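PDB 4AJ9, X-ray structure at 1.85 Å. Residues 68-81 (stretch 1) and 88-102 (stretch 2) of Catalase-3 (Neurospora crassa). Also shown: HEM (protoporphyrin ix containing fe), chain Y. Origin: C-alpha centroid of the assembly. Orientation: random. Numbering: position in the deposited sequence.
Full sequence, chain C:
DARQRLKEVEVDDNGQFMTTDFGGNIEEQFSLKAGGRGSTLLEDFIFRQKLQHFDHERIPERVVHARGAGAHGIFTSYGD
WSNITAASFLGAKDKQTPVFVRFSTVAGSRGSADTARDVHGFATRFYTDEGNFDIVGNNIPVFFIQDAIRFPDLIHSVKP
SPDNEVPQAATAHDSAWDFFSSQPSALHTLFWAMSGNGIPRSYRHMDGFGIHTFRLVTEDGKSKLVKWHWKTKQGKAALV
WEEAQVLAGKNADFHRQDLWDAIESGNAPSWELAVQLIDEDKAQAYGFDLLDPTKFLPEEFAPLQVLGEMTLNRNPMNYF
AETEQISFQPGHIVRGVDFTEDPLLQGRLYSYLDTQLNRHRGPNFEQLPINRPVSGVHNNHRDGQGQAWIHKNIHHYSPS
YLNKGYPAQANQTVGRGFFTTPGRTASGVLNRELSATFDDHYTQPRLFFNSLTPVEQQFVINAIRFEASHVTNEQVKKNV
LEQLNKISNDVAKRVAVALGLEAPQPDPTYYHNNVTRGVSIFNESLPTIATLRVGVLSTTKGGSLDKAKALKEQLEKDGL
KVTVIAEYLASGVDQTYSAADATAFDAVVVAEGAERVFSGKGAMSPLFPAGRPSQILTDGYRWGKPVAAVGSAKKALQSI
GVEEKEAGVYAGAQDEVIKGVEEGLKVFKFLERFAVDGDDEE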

ATOM      1  N   GLY C  68      20.221  11.383   3.518  1.00  5.14           N
ATOM      2  CA  GLY C  68      20.678  11.875   4.804  1.00  8.56           C
ATOM      3  C   GLY C  68      21.090  10.792   5.772  1.00  8.04           C
ATOM      4  O   GLY C  68      21.041   9.606   5.449  1.00  5.37           O
ATOM      5  N   ALA C  69      21.489  11.208   6.967  1.00  5.28           N
ATOM      6  CA  ALA C  69      21.995  10.297   7.971  1.00  3.67           C
ATOM      7  C   ALA C  69      21.751  10.877   9.353  1.00  4.30           C
ATOM      8  O   ALA C  69      21.677  12.097   9.527  1.00  4.61           O
ATOM      9  CB  ALA C  69      23.489  10.036   7.748  1.00  5.10           C
ATOM     10  N   GLY C  70      21.608  10.010  10.343  1.00  4.69           N
ATOM     11  CA  GLY C  70      21.262  10.484  11.662  1.00  4.86           C
ATOM     12  C   GLY C  70      21.910   9.762  12.822  1.00  4.98           C
ATOM     13  O   GLY C  70      22.639   8.776  12.642  1.00  5.38           O
ATOM     14  N   ALA C  71      21.634  10.262  14.026  1.00  5.01           N
ATOM     15  CA  ALA C  71      22.219   9.696  15.236  1.00  3.31           C
ATOM     16  C   ALA C  71      21.367   9.988  16.455  1.00  6.01           C
ATOM     17  O   ALA C  71      20.566  10.926  16.447  1.00  7.23           O
ATOM     18  CB  ALA C  71      23.642  10.224  15.447  1.00  2.75           C
ATOM     19  N   HIS C  72      21.539   9.170  17.491  1.00  6.02           N
ATOM     20  CA  HIS C  72      20.897   9.394  18.787  1.00  5.41           C
ATOM     21  C   HIS C  72      21.765  10.276  19.670  1.00  8.20           C
ATOM     22  O   HIS C  72      22.984  10.315  19.515  1.00  5.58           O
ATOM     23  CB  HIS C  72      20.673   8.066  19.518  1.00  6.01           C
ATOM     24  CG  HIS C  72      19.740   7.127  18.809  1.00 11.42           C
ATOM     25  ND1 HIS C  72      18.399   7.029  19.121  1.00 10.19           N
ATOM     26  CD2 HIS C  72      19.960   6.235  17.813  1.00  7.54           C
ATOM     27  CE1 HIS C  72      17.833   6.125  18.341  1.00  7.98           C
ATOM     28  NE2 HIS C  72      18.758   5.627  17.540  1.00  8.23           N
ATOM     29  N   GLY C  73      21.143  10.969  20.615  1.00  4.68           N
ATOM     30  CA  GLY C  73      21.918  11.718  21.578  1.00  6.68           C
ATOM     31  C   GLY C  73      21.084  12.169  22.751  1.00 10.31           C
ATOM     32  O   GLY C  73      20.005  11.626  23.009  1.00  5.85           O
ATOM     33  N   ILE C  74      21.580  13.181  23.458  1.00  7.47           N
ATOM     34  CA  ILE C  74      20.894  13.704  24.627  1.00  9.00           C
ATOM     35  C   ILE C  74      20.879  15.225  24.562  1.00  8.40           C
ATOM     36  O   ILE C  74      21.865  15.844  24.164  1.00 13.13           O
ATOM     37  CB  ILE C  74      21.594  13.267  25.935  1.00  4.86           C
ATOM     38  CG1 ILE C  74      21.704  11.743  26.011  1.00 10.45           C
ATOM     39  CG2 ILE C  74      20.845  13.810  27.156  1.00 12.89           C
ATOM     40  CD1 ILE C  74      20.417  11.052  26.359  1.00 23.59           C
ATOM     41  N   PHE C  75      19.750  15.818  24.929  1.00  6.49           N
ATOM     42  CA  PHE C  75      19.665  17.260  25.105  1.00  5.76           C
ATOM     43  C   PHE C  75      19.584  17.554  26.598  1.00  8.69           C
ATOM     44  O   PHE C  75      18.863  16.889  27.333  1.00  5.63           O
ATOM     45  CB  PHE C  75      18.453  17.863  24.380  1.00  5.82           C
ATOM     46  CG  PHE C  75      18.142  19.274  24.803  1.00  7.27           C
ATOM     47  CD1 PHE C  75      18.817  20.343  24.243  1.00  4.28           C
ATOM     48  CD2 PHE C  75      17.187  19.527  25.789  1.00  7.30           C
ATOM     49  CE1 PHE C  75      18.548  21.643  24.646  1.00  7.20           C
ATOM     50  CE2 PHE C  75      16.906  20.826  26.189  1.00  9.39           C
ATOM     51  CZ  PHE C  75      17.588  21.886  25.614  1.00  7.66           C
ATOM     52  N   THR C  76      20.326  18.560  27.035  1.00 11.03           N
ATOM     53  CA  THR C  76      20.313  18.966  28.433  1.00  7.99           C
ATOM     54  C   THR C  76      19.938  20.431  28.529  1.00  9.20           C
ATOM     55  O   THR C  76      20.553  21.287  27.888  1.00  8.95           O
ATOM     56  CB  THR C  76      21.688  18.783  29.085  1.00  8.26           C
ATOM     57  OG1 THR C  76      22.121  17.425  28.919  1.00  7.54           O
ATOM     58  CG2 THR C  76      21.612  19.117  30.589  1.00  7.72           C
ATOM     59  N   SER C  77      18.913  20.722  29.316  1.00  6.06           N
ATOM     60  CA  SER C  77      18.518  22.106  29.513  1.00  6.92           C
ATOM     61  C   SER C  77      19.503  22.795  30.449  1.00 11.26           C
ATOM     62  O   SER C  77      19.957  22.203  31.428  1.00  9.49           O
ATOM     63  CB  SER C  77      17.092  22.195  30.056  1.00  8.60           C
ATOM     64  OG  SER C  77      16.715  23.548  30.243  1.00 10.95           O
ATOM     65  N   TYR C  78      19.860  24.031  30.124  1.00  9.26           N
ATOM     66  CA  TYR C  78      20.728  24.824  30.994  1.00 12.05           C
ATOM     67  C   TYR C  78      19.969  25.475  32.147  1.00 16.49           C
ATOM     68  O   TYR C  78      20.570  26.084  33.025  1.00 18.09           O
ATOM     69  CB  TYR C  78      21.471  25.894  30.189  1.00 14.39           C
ATOM     70  CG  TYR C  78      22.632  25.349  29.384  1.00  8.79           C
ATOM     71  CD1 TYR C  78      23.035  24.026  29.518  1.00 12.48           C
ATOM     72  CD2 TYR C  78      23.322  26.155  28.495  1.00 18.61           C
ATOM     73  CE1 TYR C  78      24.101  23.522  28.790  1.00 10.12           C
ATOM     74  CE2 TYR C  78      24.384  25.665  27.767  1.00 10.13           C
ATOM     75  CZ  TYR C  78      24.769  24.353  27.916  1.00 11.61           C
ATOM     76  OH  TYR C  78      25.829  23.881  27.180  1.00 15.16           O
ATOM     77  N   GLY C  79      18.649  25.356  32.154  1.00 12.72           N
ATOM     78  CA  GLY C  79      17.893  25.952  33.234  1.00 11.16           C
ATOM     79  C   GLY C  79      16.418  25.650  33.224  1.00 16.34           C
ATOM     80  O   GLY C  79      15.922  24.865  32.425  1.00 11.85           O
ATOM     81  N   ASP C  80      15.723  26.273  34.161  1.00  8.25           N
ATOM     82  CA  ASP C  80      14.283  26.178  34.269  1.00  8.58           C
ATOM     83  C   ASP C  80      13.726  27.345  33.484  1.00 11.13           C
ATOM     84  O   ASP C  80      13.811  28.482  33.932  1.00 10.02           O
ATOM     85  CB  ASP C  80      13.893  26.303  35.742  1.00 11.01           C
ATOM     86  CG  ASP C  80      12.398  26.380  35.957  1.00 14.85           C
ATOM     87  OD1 ASP C  80      11.653  26.663  34.997  1.00 16.26           O
ATOM     88  OD2 ASP C  80      11.968  26.154  37.104  1.00 14.57           O
ATOM     89  N   TRP C  81      13.173  27.074  32.306  1.00  9.14           N
ATOM     90  CA  TRP C  81      12.697  28.152  31.442  1.00  7.29           C
ATOM     91  C   TRP C  81      11.186  28.354  31.507  1.00  7.69           C
ATOM     92  O   TRP C  81      10.586  28.885  30.578  1.00  9.77           O
ATOM     93  CB  TRP C  81      13.158  27.926  30.001  1.00 10.10           C
ATOM     94  CG  TRP C  81      14.622  27.708  29.918  1.00  6.76           C
ATOM     95  CD1 TRP C  81      15.268  26.568  29.525  1.00 11.97           C
ATOM     96  CD2 TRP C  81      15.644  28.645  30.274  1.00 12.75           C
ATOM     97  NE1 TRP C  81      16.630  26.744  29.608  1.00  8.99           N
ATOM     98  CE2 TRP C  81      16.886  28.013  30.059  1.00 11.58           C
ATOM     99  CE3 TRP C  81      15.630  29.957  30.755  1.00 18.29           C
ATOM    100  CZ2 TRP C  81      18.103  28.650  30.308  1.00 14.95           C
ATOM    101  CZ3 TRP C  81      16.840  30.590  30.998  1.00 23.88           C
ATOM    102  CH2 TRP C  81      18.057  29.936  30.772  1.00 25.25           C
ATOM    103  N   SER C  88       7.918  20.964  28.856  1.00  8.31           N
ATOM    104  CA  SER C  88       8.466  20.157  29.934  1.00  7.78           C
ATOM    105  C   SER C  88       9.965  19.903  29.777  1.00 10.54           C
ATOM    106  O   SER C  88      10.699  19.859  30.758  1.00  9.27           O
ATOM    107  CB  SER C  88       7.712  18.824  30.032  1.00  7.96           C
ATOM    108  OG  SER C  88       8.420  17.904  30.846  1.00 13.22           O
ATOM    109  N   PHE C  89      10.425  19.732  28.546  1.00  6.98           N
ATOM    110  CA  PHE C  89      11.835  19.423  28.340  1.00  7.05           C
ATOM    111  C   PHE C  89      12.736  20.624  28.643  1.00  6.66           C
ATOM    112  O   PHE C  89      13.950  20.480  28.752  1.00  8.79           O
ATOM    113  CB  PHE C  89      12.089  18.856  26.938  1.00  7.73           C
ATOM    114  CG  PHE C  89      12.117  19.890  25.839  1.00  7.75           C
ATOM    115  CD1 PHE C  89      10.938  20.448  25.361  1.00  7.40           C
ATOM    116  CD2 PHE C  89      13.320  20.280  25.268  1.00  7.06           C
ATOM    117  CE1 PHE C  89      10.964  21.386  24.350  1.00  9.23           C
ATOM    118  CE2 PHE C  89      13.349  21.210  24.246  1.00  8.87           C
ATOM    119  CZ  PHE C  89      12.176  21.768  23.795  1.00  8.66           C
ATOM    120  N   LEU C  90      12.139  21.802  28.790  1.00  6.56           N
ATOM    121  CA  LEU C  90      12.901  22.997  29.148  1.00  5.55           C
ATOM    122  C   LEU C  90      12.607  23.459  30.575  1.00 12.69           C
ATOM    123  O   LEU C  90      12.954  24.578  30.958  1.00  9.71           O
ATOM    124  CB  LEU C  90      12.617  24.117  28.149  1.00  5.84           C
ATOM    125  CG  LEU C  90      13.097  23.821  26.722  1.00  5.91           C
ATOM    126  CD1 LEU C  90      12.513  24.807  25.731  1.00  5.19           C
ATOM    127  CD2 LEU C  90      14.626  23.828  26.661  1.00  8.70           C
ATOM    128  N   GLY C  91      11.994  22.585  31.368  1.00  8.15           N
ATOM    129  CA  GLY C  91      11.436  22.985  32.648  1.00  8.39           C
ATOM    130  C   GLY C  91      12.329  22.902  33.878  1.00 13.23           C
ATOM    131  O   GLY C  91      11.915  23.294  34.961  1.00 11.73           O
ATOM    132  N   ALA C  92      13.548  22.402  33.728  1.00  7.97           N
ATOM    133  CA  ALA C  92      14.469  22.356  34.869  1.00 13.09           C
ATOM    134  C   ALA C  92      15.924  22.335  34.436  1.00 18.44           C
ATOM    135  O   ALA C  92      16.271  21.751  33.405  1.00 11.59           O
ATOM    136  CB  ALA C  92      14.172  21.152  35.756  1.00 13.58           C
ATOM    137  N   LYS C  93      16.778  22.967  35.237  1.00 16.17           N
ATOM    138  CA  LYS C  93      18.214  22.947  34.978  1.00 15.29           C
ATOM    139  C   LYS C  93      18.717  21.514  35.020  1.00  6.92           C
ATOM    140  O   LYS C  93      18.354  20.750  35.913  1.00  7.27           O
ATOM    141  CB  LYS C  93      18.969  23.812  35.996  1.00 16.84           C
ATOM    142  CG  LYS C  93      20.482  23.809  35.824  1.00 18.02           C
ATOM    143  CD  LYS C  93      21.123  24.889  36.693  1.00 35.21           C
ATOM    144  CE  LYS C  93      22.647  24.865  36.609  1.00 37.86           C
ATOM    145  NZ  LYS C  93      23.229  23.635  37.226  1.00 40.39           N
ATOM    146  N   ASP C  94      19.542  21.163  34.034  1.00  8.43           N
ATOM    147  CA  ASP C  94      20.134  19.831  33.913  1.00 17.74           C
ATOM    148  C   ASP C  94      19.160  18.716  33.493  1.00  9.80           C
ATOM    149  O   ASP C  94      19.527  17.545  33.479  1.00  9.32           O
ATOM    150  CB  ASP C  94      20.875  19.442  35.197  1.00 15.28           C
ATOM    151  CG  ASP C  94      22.071  20.362  35.488  1.00 28.00           C
ATOM    152  OD1 ASP C  94      22.676  20.892  34.532  1.00 17.34           O
ATOM    153  OD2 ASP C  94      22.407  20.551  36.675  1.00 25.16           O
ATOM    154  N   LYS C  95      17.931  19.073  33.148  1.00 11.35           N
ATOM    155  CA  LYS C  95      16.968  18.073  32.680  1.00  9.82           C
ATOM    156  C   LYS C  95      17.411  17.497  31.345  1.00 10.17           C
ATOM    157  O   LYS C  95      17.710  18.234  30.412  1.00  6.37           O
ATOM    158  CB  LYS C  95      15.582  18.690  32.537  1.00  9.56           C
ATOM    159  CG  LYS C  95      14.472  17.706  32.195  1.00 11.51           C
ATOM    160  CD  LYS C  95      13.123  18.384  32.429  1.00 14.79           C
ATOM    161  CE  LYS C  95      11.953  17.434  32.257  1.00 16.38           C
ATOM    162  NZ  LYS C  95      10.663  18.126  32.632  1.00 17.66           N
ATOM    163  N   GLN C  96      17.443  16.173  31.261  1.00  7.95           N
ATOM    164  CA  GLN C  96      17.920  15.506  30.057  1.00  9.54           C
ATOM    165  C   GLN C  96      16.795  14.823  29.297  1.00  9.56           C
ATOM    166  O   GLN C  96      15.911  14.204  29.894  1.00  8.94           O
ATOM    167  CB  GLN C  96      19.010  14.500  30.410  1.00 11.67           C
ATOM    168  CG  GLN C  96      20.166  15.150  31.135  1.00 11.97           C
ATOM    169  CD  GLN C  96      21.406  14.304  31.137  1.00 22.32           C
ATOM    170  OE1 GLN C  96      21.363  13.124  31.476  1.00 20.02           O
ATOM    171  NE2 GLN C  96      22.535  14.906  30.757  1.00 30.40           N
ATOM    172  N   THR C  97      16.843  14.949  27.974  1.00  6.16           N
ATOM    173  CA  THR C  97      15.839  14.369  27.095  1.00  4.57           C
ATOM    174  C   THR C  97      16.541  13.672  25.939  1.00  5.62           C
ATOM    175  O   THR C  97      17.382  14.274  25.294  1.00  4.98           O
ATOM    176  CB  THR C  97      14.940  15.465  26.500  1.00 10.28           C
ATOM    177  OG1 THR C  97      14.318  16.200  27.557  1.00  8.47           O
ATOM    178  CG2 THR C  97      13.862  14.859  25.586  1.00  5.00           C
ATOM    179  N   PRO C  98      16.186  12.405  25.666  1.00  7.26           N
ATOM    180  CA  PRO C  98      16.764  11.743  24.486  1.00  5.91           C
ATOM    181  C   PRO C  98      16.394  12.474  23.205  1.00  7.14           C
ATOM    182  O   PRO C  98      15.293  13.020  23.102  1.00  3.88           O
ATOM    183  CB  PRO C  98      16.095  10.366  24.479  1.00  5.86           C
ATOM    184  CG  PRO C  98      15.533  10.183  25.887  1.00  4.72           C
ATOM    185  CD  PRO C  98      15.208  11.558  26.369  1.00  5.42           C
ATOM    186  N   VAL C  99      17.304  12.475  22.236  1.00  7.41           N
ATOM    187  CA  VAL C  99      17.019  13.060  20.933  1.00  3.42           C
ATOM    188  C   VAL C  99      17.450  12.116  19.819  1.00  7.33           C
ATOM    189  O   VAL C  99      18.265  11.206  20.023  1.00  6.82           O
ATOM    190  CB  VAL C  99      17.723  14.425  20.730  1.00  8.99           C
ATOM    191  CG1 VAL C  99      17.387  15.381  21.879  1.00  6.92           C
ATOM    192  CG2 VAL C  99      19.246  14.251  20.603  1.00  5.77           C
ATOM    193  N   PHE C 100      16.875  12.320  18.644  1.00  6.52           N
ATOM    194  CA  PHE C 100      17.438  11.749  17.431  1.00  4.12           C
ATOM    195  C   PHE C 100      17.507  12.868  16.415  1.00  5.10           C
ATOM    196  O   PHE C 100      16.584  13.674  16.308  1.00  4.10           O
ATOM    197  CB  PHE C 100      16.588  10.590  16.897  1.00  5.21           C
ATOM    198  CG  PHE C 100      17.215   9.880  15.721  1.00  3.62           C
ATOM    199  CD1 PHE C 100      17.068  10.370  14.435  1.00  5.32           C
ATOM    200  CD2 PHE C 100      17.954   8.722  15.908  1.00  6.73           C
ATOM    201  CE1 PHE C 100      17.649   9.723  13.347  1.00  4.87           C
ATOM    202  CE2 PHE C 100      18.543   8.064  14.819  1.00  6.13           C
ATOM    203  CZ  PHE C 100      18.392   8.573  13.545  1.00  2.91           C
ATOM    204  N   VAL C 101      18.603  12.935  15.675  1.00  3.26           N
ATOM    205  CA  VAL C 101      18.759  13.980  14.681  1.00  4.09           C
ATOM    206  C   VAL C 101      19.063  13.378  13.317  1.00  7.66           C
ATOM    207  O   VAL C 101      19.912  12.494  13.199  1.00  6.49           O
ATOM    208  CB  VAL C 101      19.903  14.951  15.064  1.00  3.11           C
ATOM    209  CG1 VAL C 101      20.224  15.874  13.896  1.00  2.58           C
ATOM    210  CG2 VAL C 101      19.523  15.749  16.289  1.00  2.45           C
ATOM    211  N   ARG C 102      18.361  13.837  12.287  1.00  3.55           N
ATOM    212  CA  ARG C 102      18.714  13.455  10.930  1.00  2.65           C
ATOM    213  C   ARG C 102      19.122  14.690  10.131  1.00  6.10           C
ATOM    214  O   ARG C 102      18.417  15.703  10.125  1.00  6.35           O
ATOM    215  CB  ARG C 102      17.560  12.730  10.234  1.00  4.27           C
ATOM    216  CG  ARG C 102      17.890  12.234   8.834  1.00  1.92           C
ATOM    217  CD  ARG C 102      16.762  11.323   8.336  1.00  4.74           C
ATOM    218  NE  ARG C 102      17.022  10.797   7.001  1.00  4.70           N
ATOM    219  CZ  ARG C 102      16.839  11.484   5.880  1.00  3.79           C
ATOM    220  NH1 ARG C 102      16.400  12.740   5.936  1.00  3.32           N
ATOM    221  NH2 ARG C 102      17.102  10.925   4.703  1.00  5.81           N
TER
HETATM  222  CHA HEM Y1720      11.163  16.728   4.705  1.00  3.43           C
HETATM  223  CHB HEM Y1720      12.858  20.956   6.420  1.00  4.66           C
HETATM  224  CHC HEM Y1720       9.428  23.294   3.924  1.00  5.71           C
HETATM  225  CHD HEM Y1720       7.251  19.075   2.961  1.00  5.92           C
HETATM  226  C1A HEM Y1720      11.956  17.657   5.354  1.00  3.27           C
HETATM  227  C2A HEM Y1720      13.150  17.383   6.145  1.00  4.40           C
HETATM  228  C3A HEM Y1720      13.622  18.556   6.602  1.00  4.30           C
HETATM  229  C4A HEM Y1720      12.736  19.606   6.139  1.00  4.55           C
HETATM  230  CMA HEM Y1720      14.870  18.787   7.488  1.00  2.35           C
HETATM  231  CAA HEM Y1720      13.779  15.980   6.358  1.00  1.90           C
HETATM  232  CBA HEM Y1720      13.394  15.382   7.707  1.00  4.61           C
HETATM  233  CGA HEM Y1720      14.129  14.078   7.875  1.00  4.30           C
HETATM  234  O1A HEM Y1720      13.481  13.005   7.807  1.00  4.96           O
HETATM  235  O2A HEM Y1720      15.374  14.108   8.068  1.00  4.88           O
HETATM  236  C1B HEM Y1720      12.038  21.959   5.939  1.00  3.63           C
HETATM  237  C2B HEM Y1720      12.098  23.361   6.314  1.00  4.37           C
HETATM  238  C3B HEM Y1720      11.164  24.017   5.608  1.00  3.57           C
HETATM  239  C4B HEM Y1720      10.470  23.043   4.789  1.00  5.58           C
HETATM  240  CMB HEM Y1720      13.116  23.915   7.337  1.00  1.69           C
HETATM  241  CAB HEM Y1720      10.783  25.517   5.651  1.00  8.96           C
HETATM  242  CBB HEM Y1720      11.011  26.247   6.749  1.00 11.90           C
HETATM  243  C1C HEM Y1720       8.506  22.356   3.526  1.00  3.45           C
HETATM  244  C2C HEM Y1720       7.175  22.629   3.004  1.00  4.52           C
HETATM  245  C3C HEM Y1720       6.604  21.454   2.726  1.00  8.29           C
HETATM  246  C4C HEM Y1720       7.520  20.409   3.102  1.00  5.40           C
HETATM  247  CMC HEM Y1720       6.577  24.029   2.767  1.00  2.50           C
HETATM  248  CAC HEM Y1720       5.191  21.177   2.197  1.00  4.71           C
HETATM  249  CBC HEM Y1720       4.194  21.995   2.541  1.00 10.17           C
HETATM  250  C1D HEM Y1720       8.088  18.059   3.316  1.00  8.15           C
HETATM  251  C2D HEM Y1720       7.777  16.663   3.146  1.00  2.41           C
HETATM  252  C3D HEM Y1720       8.997  15.932   3.687  1.00  0.97           C
HETATM  253  C4D HEM Y1720       9.915  16.955   4.138  1.00  1.58           C
HETATM  254  CMD HEM Y1720       6.485  16.074   2.543  1.00  2.92           C
HETATM  255  CAD HEM Y1720       9.198  14.410   3.761  1.00  3.01           C
HETATM  256  CBD HEM Y1720       8.814  13.980   5.172  1.00  3.52           C
HETATM  257  CGD HEM Y1720       8.872  12.480   5.274  1.00  2.95           C
HETATM  258  O1D HEM Y1720       8.993  11.970   6.414  1.00  3.32           O
HETATM  259  O2D HEM Y1720       8.829  11.802   4.215  1.00  7.16           O
HETATM  260  NA  HEM Y1720      11.737  19.020   5.381  1.00  1.81           N
HETATM  261  NB  HEM Y1720      11.034  21.808   5.017  1.00  3.03           N
HETATM  262  NC  HEM Y1720       8.676  20.989   3.574  1.00  4.10           N
HETATM  263  ND  HEM Y1720       9.339  18.197   3.903  1.00  2.46           N
HETATM  264 FE   HEM Y1720      10.173  20.007   4.573  1.00  5.35          FE
HETATM  265  O   HOH W   1      17.069   8.563  21.034  1.00  9.72           O

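The most unusual feature of this contact is a proline set into the middle of a regular antiparallel ladder. P98 has no amide hydrogen to give, yet it costs the pairing with strand 68-77 no hydrogen bond, because it sits opposite I74 in a non-hydrogen-bonded pair, where strand 68-77 asks no amide of it. The neighbouring pairs carry the bonding on both sides: F75 N to T97 O and T97 N to F75 O, then G73 N to V99 O and V99 N to G73 O, each 2.9 Å. The rule is one of register: a proline is tolerated where its nitrogen faces away from the partner strand.

The ladder continues to A71 and V101, whose V101 N to A71 O bond is 2.9 Å. Between these rungs the CA hydrogens add weaker contacts to carbonyls, as with F100 CA to A71 O at 3.4 Å and Q96 CA to F75 O at 3.2 Å. The strands run at 142° to one another, antiparallel with a marked twist.

Past the T76–Q96 pair the register slips. S77 N still bonds K95 O at 3.0 Å, but S77 O receives D94 N at 2.8 Å, as the type II turn from A92 to K95 bends the second chain. D94 takes the turn's left-handed position, with phi at 72°. Farther on, W81 N reaches L90 O at 2.8 Å, and W81 CD1 lies 3.9 Å from L90 CB. S77 OG turns back within its own stretch to donate to G79 O at 2.7 Å.

The two faces of the sheet follow different chemistry. On the face of F75, T97 and V99 the packing is greasy: F75 has the largest area covered by the other stretch, with its CB 3.7 Å from V99 CG1 and its CZ 3.7 Å from L90 CD2. F89, arriving from the short 3-10 segment, turns its ring edge toward the face of the F75 ring in an offset arrangement, with F75 CE2 and F89 CD2 3.7 Å apart. One phenylalanine thus ties the strand to the segment that precedes the turn.

The face of H72, I74 and T76 is more mixed. T76 OG1 accepts a hydrogen bond from Q96 NE2 at 3.1 Å, a side-chain link across a non-hydrogen-bonded pair, and I74 CG2 covers Q96 CB at 3.8 Å. F100 points its edge at the face of the H72 ring, with planes at 82° and H72 CE1 3.6 Å from F100 CD2. A water lies 2.8 Å from H72 ND1 and donates to V99 O at 3.1 Å, joining imidazole to backbone.

Glycine opens space at the far end. At G70 a CB would clash with F100 CE1, and at G68 it would lie tight against R102 CZ; the guanidinium instead lays one face over G68 CA. From there R102 NH1 donates to the heme propionate oxygen O2A at 2.7 Å, so the strand pair delivers a charged anchor to the cofactor of this catalase.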